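Long-range contacts in bifunctional protein PutA (Bdellovibrio bacteriovorus, PDB 5UR2), which probably converts L-proline to L-glutamate in two steps, with a flavin-dependent proline dehydrogenase and an NAD-dependent aldehyde dehydrogenase on one chain: residues N4-Q9 against C363-E368; R785-D790 against I884-L889; L844-S849 against P859-D864. One frame throughout, in Å; residues are numbered along the deposited sequence.

In the fold
Interaction 1 belongs to the N-terminal half of the protein and lies at the surface, where the helix at the start of the chain rests against an outer helix of the proline dehydrogenase barrel through apolar and amide side chains, without a hydrogen bond between the segments. Its centre is 63 to 64 Å from those of interactions 2 and 3, across the centre of the chain. These two share one mixed sheet of the aldehyde dehydrogenase part and rely on backbone bonding. Interaction 2 is the buried, parallel pair; interaction 3 is antiparallel, bulged and only partly buried. Strands 860-863 and 880-886 are neighbours, and Arg885 NE meets Asp864 OD1 at 2.9 Å in a salt bridge.

Interaction 1: residues N4-Q9 against C363-E368; sequences NDIQSQ and CMLYAE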
loop_
_atom_site.group_PDB
_atom_site.type_symbol
_atom_site.label_atom_id
_atom_site.label_comp_id
_atom_site.label_asym_id
_atom_site.label_seq_id
_atom_site.Cartn_x
_atom_site.Cartn_y
_atom_site.Cartn_z
ATOM N N ASN B 4 2.391 45.097 -46.165
ATOM C CA ASN B 4 2.593 43.872 -45.386
ATOM C C ASN B 4 1.427 42.890 -45.538
ATOM O O ASN B 4 1.131 42.132 -44.614
ATOM C CB ASN B 4 2.848 44.181 -43.896
ATOM C CG ASN B 4 3.965 45.194 -43.695
ATOM O OD1 ASN B 4 5.125 44.921 -44.007
ATOM N ND2 ASN B 4 3.618 46.378 -43.191
ATOM N N ASP B 5 0.766 42.881 -46.707
ATOM C CA ASP B 5 -0.278 41.909 -47.020
ATOM C C ASP B 5 0.256 40.661 -47.726
ATOM O O ASP B 5 -0.458 40.081 -48.555
ATOM C CB ASP B 5 -1.383 42.562 -47.861
ATOM C CG ASP B 5 -0.959 42.842 -49.319
ATOM O OD1 ASP B 5 0.232 42.676 -49.674
ATOM O OD2 ASP B 5 -1.837 43.257 -50.112
ATOM N N ILE B 6 1.478 40.214 -47.409
ATOM C CA ILE B 6 2.023 39.030 -48.080
ATOM C C ILE B 6 1.149 37.812 -47.801
ATOM O O ILE B 6 0.907 36.987 -48.691
ATOM C CB ILE B 6 3.481 38.780 -47.639
ATOM C CG1 ILE B 6 4.137 37.647 -48.447
ATOM C CG2 ILE B 6 3.561 38.492 -46.137
ATOM C CD1 ILE B 6 4.308 37.936 -49.916
ATOM N N GLN B 7 0.601 37.725 -46.586
ATOM C CA GLN B 7 -0.236 36.592 -46.222
ATOM C C GLN B 7 -1.448 36.483 -47.137
ATOM O O GLN B 7 -1.902 35.373 -47.433
ATOM C CB GLN B 7 -0.640 36.696 -44.751
ATOM C CG GLN B 7 0.580 36.581 -43.824
ATOM C CD GLN B 7 1.447 35.351 -44.148
ATOM O OE1 GLN B 7 0.936 34.257 -44.399
ATOM N NE2 GLN B 7 2.760 35.553 -44.202
ATOM N N SER B 8 -1.986 37.619 -47.590
ATOM C CA SER B 8 -3.089 37.586 -48.543
ATOM C C SER B 8 -2.647 37.077 -49.910
ATOM O O SER B 8 -3.434 36.431 -50.609
ATOM C CB SER B 8 -3.719 38.972 -48.675
ATOM O OG SER B 8 -3.373 39.552 -49.921
ATOM N N GLN B 9 -1.420 37.386 -50.332
ATOM C CA GLN B 9 -0.958 36.889 -51.628
ATOM C C GLN B 9 -0.651 35.396 -51.576
ATOM O O GLN B 9 -0.849 34.683 -52.567
ATOM C CB GLN B 9 0.274 37.655 -52.082
ATOM C CG GLN B 9 0.109 39.162 -52.063
ATOM C CD GLN B 9 1.283 39.891 -52.701
ATOM O OE1 GLN B 9 1.856 39.434 -53.694
ATOM N NE2 GLN B 9 1.643 41.034 -52.129
ATOM N N CYS B 363 6.342 29.157 -50.190
ATOM C CA CYS B 363 7.643 29.104 -50.839
ATOM C C CYS B 363 7.608 29.795 -52.201
ATOM O O CYS B 363 8.519 30.559 -52.542
ATOM C CB CYS B 363 8.094 27.656 -50.979
ATOM S SG CYS B 363 8.511 26.847 -49.411
ATOM N N MET B 364 6.555 29.555 -52.983
ATOM C CA MET B 364 6.475 30.159 -54.309
ATOM C C MET B 364 6.516 31.671 -54.219
ATOM O O MET B 364 7.221 32.329 -54.993
ATOM C CB MET B 364 5.198 29.727 -55.027
ATOM C CG MET B 364 5.156 28.274 -55.445
ATOM S SD MET B 364 3.535 27.843 -56.102
ATOM C CE MET B 364 3.805 26.114 -56.474
ATOM N N LEU B 365 5.748 32.239 -53.286
ATOM C CA LEU B 365 5.659 33.690 -53.165
ATOM C C LEU B 365 6.968 34.276 -52.655
ATOM O O LEU B 365 7.467 35.275 -53.195
ATOM C CB LEU B 365 4.497 34.071 -52.238
ATOM C CG LEU B 365 3.214 34.501 -52.944
ATOM C CD1 LEU B 365 3.423 35.800 -53.697
ATOM C CD2 LEU B 365 2.789 33.417 -53.904
ATOM N N TYR B 366 7.548 33.650 -51.625
ATOM C CA TYR B 366 8.823 34.118 -51.093
ATOM C C TYR B 366 9.881 34.130 -52.190
ATOM O O TYR B 366 10.683 35.073 -52.290
ATOM C CB TYR B 366 9.266 33.230 -49.921
ATOM C CG TYR B 366 8.360 33.270 -48.697
ATOM C CD1 TYR B 366 7.663 34.423 -48.332
ATOM C CD2 TYR B 366 8.170 32.129 -47.933
ATOM C CE1 TYR B 366 6.814 34.435 -47.197
ATOM C CE2 TYR B 366 7.322 32.126 -46.815
ATOM C CZ TYR B 366 6.654 33.276 -46.447
ATOM O OH TYR B 366 5.825 33.238 -45.333
ATOM N N ALA B 367 9.873 33.105 -53.050
ATOM C CA ALA B 367 10.775 33.118 -54.198
ATOM C C ALA B 367 10.442 34.271 -55.137
ATOM O O ALA B 367 11.343 34.944 -55.651
ATOM C CB ALA B 367 10.718 31.781 -54.941
ATOM N N GLU B 368 9.150 34.523 -55.373
ATOM C CA GLU B 368 8.777 35.559 -56.337
ATOM C C GLU B 368 9.097 36.952 -55.815
ATOM O O GLU B 368 9.512 37.822 -56.584
ATOM C CB GLU B 368 7.296 35.450 -56.702
ATOM C CG GLU B 368 7.007 34.286 -57.630
ATOM C CD GLU B 368 5.534 33.937 -57.727
ATOM O OE1 GLU B 368 4.687 34.794 -57.377
ATOM O OE2 GLU B 368 5.235 32.796 -58.153
#
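Leu365, the one buried residue among the five that touch, is the centre of the packed part of this helix-to-helix contact and is approached by both Gln9 and Ile6. Its CD1 methyl lies 4.0 Å from Gln9 CB, while Leu365 CG stands 4.1 Å from Gln9 O, so the leucine branch rests on both the backbone and the aliphatic base of the glutamine, with the two side chains about at right angles. Ile6, one turn earlier, adds apolar surface: its CG1 is anti to the backbone N (chi1 -173°) and passes 4.4 Å from Tyr366 CE1, and Ile6 CD1 lies 4.4 Å from Leu365 CD1. Branched aliphatic chains suit this place, because they offer apolar surface between the helices and need no polar partner. The helix 357-369 joins the sixth and seventh strands of the proline dehydrogenase TIM barrel, on the outside of the parallel barrel, and the first turn of helix 6-22 docks onto it; Ile10 and Arg13 continue the packing against Leu365. Gln7 NE2 and Tyr366 OH are two polar ends 4.0 Å apart with no bond between them, and each group is held elsewhere: Gln7 OE1 by Arg358, the tyrosine hydroxyl by Glu335. The looser, solvent side is at the polar end of Gln9, whose amide is used at both ends. NE2 donates to Asp5 OD1 at 3.3 Å, coming from above the carboxylate plane, and OE1 accepts from Lys369, which fixes the rotation of the amide beside the leucine.

Interaction 2: residues R785-D790 against I884-L889; sequences RVIVLD and IRAKNL
Residues 785-789 and 884-886 run as adjacent parallel strands, their axes 4.6 Å apart and turned by 32°, with Ile787 opposite Ile884, Val788 opposite Arg885 and Leu789 opposite Ala886. Val786 O accepts from Ile884 N at 2.8 Å, Val788 N donates to Ile884 O at 2.9 Å, and Ala886 N reaches Val788 O at 3.0 Å from above the carbonyl plane. Ile884 O also receives the CA-H of Ile787. On one face Ile787, Leu789, Ile884 and Ala886 form an apolar surface; Ile787 CG2 meets Ala886 CB at 3.9 Å, and the small alanine lets helix 889-896 come close through Ala892. That helix begins after Asn888, whose OD1 caps Gln891 N, while Leu789 CD2 packs 4.0 Å from Leu889 N. On the other face Arg885 is extended to CD, with CG anti to the backbone N (chi1 -157°), then bends at chi3. Its NH1 donates to Asp790 OD1 at 2.7 Å in a salt bridge; the oxygen lies near the guanidinium plane, whereas the nitrogen stands above the carboxylate plane, the two planes being 53° apart. NE of Arg885 is paired with Asp864, and Tyr793 offers a cation-pi contact. Two carboxylates on different edges of one guanidinium would probably stabilise its positive charge and fix its rotation, linking the residue after strand 783-789 to Asp864 near the end of strand 860-863.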
loop_
_atom_site.group_PDB
_atom_site.type_symbol
_atom_site.label_atom_id
_atom_site.label_comp_id
_atom_site.label_asym_id
_atom_site.label_seq_id
_atom_site.Cartn_x
_atom_site.Cartn_y
_atom_site.Cartn_z
ATOM N N ARG B 785 20.801 -17.271 -21.725
ATOM C CA ARG B 785 20.117 -18.285 -22.513
ATOM C C ARG B 785 19.262 -17.575 -23.546
ATOM O O ARG B 785 18.531 -16.636 -23.213
ATOM C CB ARG B 785 19.250 -19.184 -21.625
ATOM C CG ARG B 785 20.035 -20.033 -20.622
ATOM C CD ARG B 785 19.092 -20.914 -19.834
ATOM N NE ARG B 785 18.085 -20.134 -19.122
ATOM C CZ ARG B 785 16.847 -20.545 -18.884
ATOM N NH1 ARG B 785 16.440 -21.738 -19.315
ATOM N NH2 ARG B 785 16.005 -19.754 -18.232
ATOM N N VAL B 786 19.374 -17.992 -24.802
ATOM C CA VAL B 786 18.526 -17.474 -25.865
ATOM C C VAL B 786 17.830 -18.670 -26.486
ATOM O O VAL B 786 18.483 -19.536 -27.078
ATOM C CB VAL B 786 19.318 -16.664 -26.898
ATOM C CG1 VAL B 786 18.378 -15.995 -27.895
ATOM C CG2 VAL B 786 20.156 -15.598 -26.181
ATOM N N ILE B 787 16.511 -18.725 -26.334
ATOM C CA ILE B 787 15.699 -19.869 -26.733
ATOM C C ILE B 787 14.961 -19.470 -28.003
ATOM O O ILE B 787 14.123 -18.560 -27.980
ATOM C CB ILE B 787 14.733 -20.292 -25.616
ATOM C CG1 ILE B 787 15.511 -20.584 -24.324
ATOM C CG2 ILE B 787 13.941 -21.505 -26.020
ATOM C CD1 ILE B 787 14.625 -20.793 -23.091
ATOM N N VAL B 788 15.302 -20.124 -29.115
ATOM C CA VAL B 788 14.924 -19.686 -30.458
ATOM C C VAL B 788 14.091 -20.774 -31.122
ATOM O O VAL B 788 14.536 -21.924 -31.235
ATOM C CB VAL B 788 16.158 -19.364 -31.327
ATOM C CG1 VAL B 788 15.719 -18.796 -32.661
ATOM C CG2 VAL B 788 17.121 -18.413 -30.621
ATOM N N LEU B 789 12.910 -20.401 -31.601
ATOM C CA LEU B 789 12.058 -21.373 -32.269
ATOM C C LEU B 789 12.652 -21.758 -33.622
ATOM O O LEU B 789 13.388 -20.986 -34.251
ATOM C CB LEU B 789 10.640 -20.823 -32.438
ATOM C CG LEU B 789 9.621 -21.141 -31.343
ATOM C CD1 LEU B 789 10.008 -20.497 -29.999
ATOM C CD2 LEU B 789 8.242 -20.691 -31.782
ATOM N N ASP B 790 12.307 -22.967 -34.073
ATOM C CA ASP B 790 13.063 -23.619 -35.142
ATOM C C ASP B 790 12.977 -22.852 -36.463
ATOM O O ASP B 790 13.990 -22.688 -37.158
ATOM C CB ASP B 790 12.573 -25.059 -35.319
ATOM C CG ASP B 790 13.564 -25.923 -36.086
ATOM O OD1 ASP B 790 14.634 -26.210 -35.517
ATOM O OD2 ASP B 790 13.297 -26.308 -37.247
ATOM N N ILE B 884 19.614 -22.058 -27.469
ATOM C CA ILE B 884 18.887 -23.316 -27.281
ATOM C C ILE B 884 17.756 -23.390 -28.292
ATOM O O ILE B 884 16.989 -22.433 -28.442
ATOM C CB ILE B 884 18.323 -23.447 -25.853
ATOM C CG1 ILE B 884 19.423 -23.248 -24.811
ATOM C CG2 ILE B 884 17.649 -24.799 -25.665
ATOM C CD1 ILE B 884 18.886 -23.113 -23.392
ATOM N N ARG B 885 17.618 -24.537 -28.944
ATOM C CA ARG B 885 16.583 -24.690 -29.954
ATOM C C ARG B 885 15.273 -25.112 -29.299
ATOM O O ARG B 885 15.271 -25.877 -28.331
ATOM C CB ARG B 885 17.015 -25.710 -31.002
ATOM C CG ARG B 885 16.303 -25.549 -32.327
ATOM C CD ARG B 885 16.701 -26.664 -33.266
ATOM N NE ARG B 885 18.029 -26.444 -33.826
ATOM C CZ ARG B 885 18.251 -25.891 -35.012
ATOM N NH1 ARG B 885 17.229 -25.501 -35.762
ATOM N NH2 ARG B 885 19.492 -25.731 -35.449
ATOM N N ALA B 886 14.157 -24.590 -29.817
ATOM C CA ALA B 886 12.832 -24.987 -29.352
ATOM C C ALA B 886 11.941 -25.262 -30.553
ATOM O O ALA B 886 11.968 -24.517 -31.537
ATOM C CB ALA B 886 12.194 -23.923 -28.455
ATOM N N LYS B 887 11.183 -26.362 -30.485
ATOM C CA LYS B 887 10.279 -26.719 -31.580
ATOM C C LYS B 887 9.105 -25.751 -31.670
ATOM O O LYS B 887 8.637 -25.444 -32.768
ATOM C CB LYS B 887 9.783 -28.161 -31.420
ATOM N N ASN B 888 8.597 -25.280 -30.533
ATOM C CA ASN B 888 7.434 -24.400 -30.506
ATOM C C ASN B 888 7.413 -23.668 -29.165
ATOM O O ASN B 888 8.280 -23.874 -28.306
ATOM C CB ASN B 888 6.149 -25.197 -30.751
ATOM C CG ASN B 888 6.010 -26.400 -29.812
ATOM O OD1 ASN B 888 6.435 -26.356 -28.653
ATOM N ND2 ASN B 888 5.403 -27.479 -30.312
ATOM N N LEU B 889 6.394 -22.824 -28.974
ATOM C CA LEU B 889 6.324 -22.045 -27.739
ATOM C C LEU B 889 6.183 -22.942 -26.514
ATOM O O LEU B 889 6.682 -22.598 -25.437
ATOM C CB LEU B 889 5.174 -21.037 -27.800
ATOM C CG LEU B 889 5.126 -19.993 -26.670
ATOM C CD1 LEU B 889 6.391 -19.133 -26.606
ATOM C CD2 LEU B 889 3.909 -19.113 -26.831
#

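Interaction 3: residues L844-S849 against P859-D864; sequences LLFKGS and PTIFGD
A classic beta bulge interrupts the antiparallel pairing of residues 844-847 with 860-863, where Leu845 and Phe846 together face the single residue Ile861. Ile861 O takes both amides: Leu845 N at 2.8 Å and, less closely, Phe846 N at 3.3 Å. Leu845 has the helix-like backbone expected at the first bulge position (phi -89°, psi -28°), which brings the two N-H groups to one carbonyl. Regular pairing resumes beyond it, with Ile861 N bound to Phe846 O at 2.9 Å and Gly848 N to Pro859 O.

On the face of Leu844, Lys847, Thr860 and Phe862, which helix 825-841 covers, Leu844 holds its CG anti to the backbone N (chi1 179°). The CD1 methyl sits over the face of the Phe862 ring, 4.0 Å from its centroid, a CH-pi contact, and the same methyl touches Thr860 CG2 at 3.5 Å. The lysine chain runs next to Thr860 in the same direction, Lys847 CG and CD passing 3.8 Å from Thr860 OG1, while its NZ goes on to Glu839 and Thr860 OG1 is tied to Pro858 O.

Phe846 and Ile861 turn to the opposite face, against helix 790-806. Phe846 CE2 comes within 3.5 Å of Pro859 O and also packs on the proline CG, while Gly848 N lies over the rim of one ring face. Gly863, having no side chain, allows Leu845 CD1 to settle 3.6 Å from its CA. As classic bulges generally do, the extra residue in strand 843-847 would accentuate the right-handed twist. A classic bulge is a common irregularity of antiparallel sheet; here it lies in a hairpin with a long connection that joins the aldehyde dehydrogenase sheet through strand 860-863.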
loop_
_atom_site.group_PDB
_atom_site.type_symbol
_atom_site.label_atom_id
_atom_site.label_comp_id
_atom_site.label_asym_id
_atom_site.label_seq_id
_atom_site.Cartn_x
_atom_site.Cartn_y
_atom_site.Cartn_z
ATOM N N LEU B 844 30.534 -24.393 -30.906
ATOM C CA LEU B 844 30.926 -23.007 -30.705
ATOM C C LEU B 844 30.509 -22.192 -31.926
ATOM O O LEU B 844 31.014 -22.427 -33.028
ATOM C CB LEU B 844 32.433 -22.905 -30.465
ATOM C CG LEU B 844 32.880 -21.454 -30.281
ATOM C CD1 LEU B 844 32.257 -20.911 -29.023
ATOM C CD2 LEU B 844 34.400 -21.320 -30.247
ATOM N N LEU B 845 29.601 -21.228 -31.730
ATOM C CA LEU B 845 29.149 -20.374 -32.827
ATOM C C LEU B 845 30.017 -19.140 -33.005
ATOM O O LEU B 845 30.092 -18.614 -34.114
ATOM C CB LEU B 845 27.691 -19.921 -32.639
ATOM C CG LEU B 845 26.603 -20.995 -32.719
ATOM C CD1 LEU B 845 25.238 -20.399 -32.474
ATOM C CD2 LEU B 845 26.656 -21.757 -34.052
ATOM N N PHE B 846 30.651 -18.651 -31.939
ATOM C CA PHE B 846 31.414 -17.415 -32.021
ATOM C C PHE B 846 32.234 -17.222 -30.754
ATOM O O PHE B 846 31.725 -17.418 -29.644
ATOM C CB PHE B 846 30.484 -16.217 -32.224
ATOM C CG PHE B 846 31.149 -14.895 -32.007
ATOM C CD1 PHE B 846 32.035 -14.385 -32.947
ATOM C CD2 PHE B 846 30.884 -14.153 -30.859
ATOM C CE1 PHE B 846 32.646 -13.149 -32.754
ATOM C CE2 PHE B 846 31.487 -12.919 -30.658
ATOM C CZ PHE B 846 32.371 -12.413 -31.608
ATOM N N LYS B 847 33.485 -16.803 -30.925
ATOM C CA LYS B 847 34.305 -16.328 -29.817
ATOM C C LYS B 847 35.089 -15.118 -30.296
ATOM O O LYS B 847 35.852 -15.215 -31.262
ATOM C CB LYS B 847 35.241 -17.424 -29.287
ATOM C CG LYS B 847 36.100 -16.984 -28.089
ATOM C CD LYS B 847 36.438 -18.143 -27.129
ATOM C CE LYS B 847 37.329 -19.186 -27.759
ATOM N NZ LYS B 847 37.870 -20.185 -26.777
ATOM N N GLY B 848 34.916 -13.983 -29.603
ATOM C CA GLY B 848 35.519 -12.734 -30.019
ATOM C C GLY B 848 36.997 -12.632 -29.674
ATOM O O GLY B 848 37.536 -13.412 -28.894
ATOM N N SER B 849 37.647 -11.648 -30.290
ATOM C CA SER B 849 39.042 -11.340 -30.034
ATOM C C SER B 849 39.147 -10.272 -28.963
ATOM O O SER B 849 38.304 -9.384 -28.875
ATOM C CB SER B 849 39.719 -10.852 -31.315
ATOM O OG SER B 849 39.627 -11.847 -32.316
ATOM N N PRO B 859 33.569 -12.463 -25.563
ATOM C CA PRO B 859 32.153 -12.795 -25.755
ATOM C C PRO B 859 32.054 -14.076 -26.572
ATOM O O PRO B 859 32.661 -14.191 -27.640
ATOM C CB PRO B 859 31.604 -11.586 -26.520
ATOM C CG PRO B 859 32.800 -11.087 -27.301
ATOM C CD PRO B 859 34.001 -11.338 -26.411
ATOM N N THR B 860 31.290 -15.043 -26.056
ATOM C CA THR B 860 31.271 -16.405 -26.577
ATOM C C THR B 860 29.835 -16.897 -26.697
ATOM O O THR B 860 29.060 -16.769 -25.745
ATOM C CB THR B 860 32.069 -17.337 -25.655
ATOM O OG1 THR B 860 33.371 -16.782 -25.427
ATOM C CG2 THR B 860 32.201 -18.728 -26.262
ATOM N N ILE B 861 29.494 -17.501 -27.841
ATOM C CA ILE B 861 28.145 -18.002 -28.101
ATOM C C ILE B 861 28.219 -19.478 -28.488
ATOM O O ILE B 861 28.925 -19.837 -29.439
ATOM C CB ILE B 861 27.442 -17.212 -29.220
ATOM C CG1 ILE B 861 27.456 -15.713 -28.946
ATOM C CG2 ILE B 861 26.005 -17.662 -29.348
ATOM C CD1 ILE B 861 26.828 -14.910 -30.067
ATOM N N PHE B 862 27.482 -20.327 -27.769
ATOM C CA PHE B 862 27.342 -21.741 -28.112
ATOM C C PHE B 862 25.962 -22.009 -28.693
ATOM O O PHE B 862 24.965 -21.413 -28.271
ATOM C CB PHE B 862 27.564 -22.647 -26.895
ATOM C CG PHE B 862 28.934 -22.537 -26.341
ATOM C CD1 PHE B 862 29.953 -23.315 -26.859
ATOM C CD2 PHE B 862 29.218 -21.611 -25.343
ATOM C CE1 PHE B 862 31.237 -23.191 -26.381
ATOM C CE2 PHE B 862 30.492 -21.478 -24.858
ATOM C CZ PHE B 862 31.510 -22.270 -25.378
ATOM N N GLY B 863 25.912 -22.937 -29.646
ATOM C CA GLY B 863 24.674 -23.207 -30.346
ATOM C C GLY B 863 24.135 -24.595 -30.102
ATOM O O GLY B 863 24.894 -25.496 -29.733
ATOM N N ASP B 864 22.828 -24.775 -30.309
ATOM C CA ASP B 864 22.160 -26.065 -30.108
ATOM C C ASP B 864 22.488 -26.666 -28.746
ATOM O O ASP B 864 22.703 -27.870 -28.619
ATOM C CB ASP B 864 22.506 -27.060 -31.221
ATOM C CG ASP B 864 21.647 -26.875 -32.451
ATOM O OD1 ASP B 864 20.421 -27.080 -32.339
ATOM O OD2 ASP B 864 22.187 -26.548 -33.527
#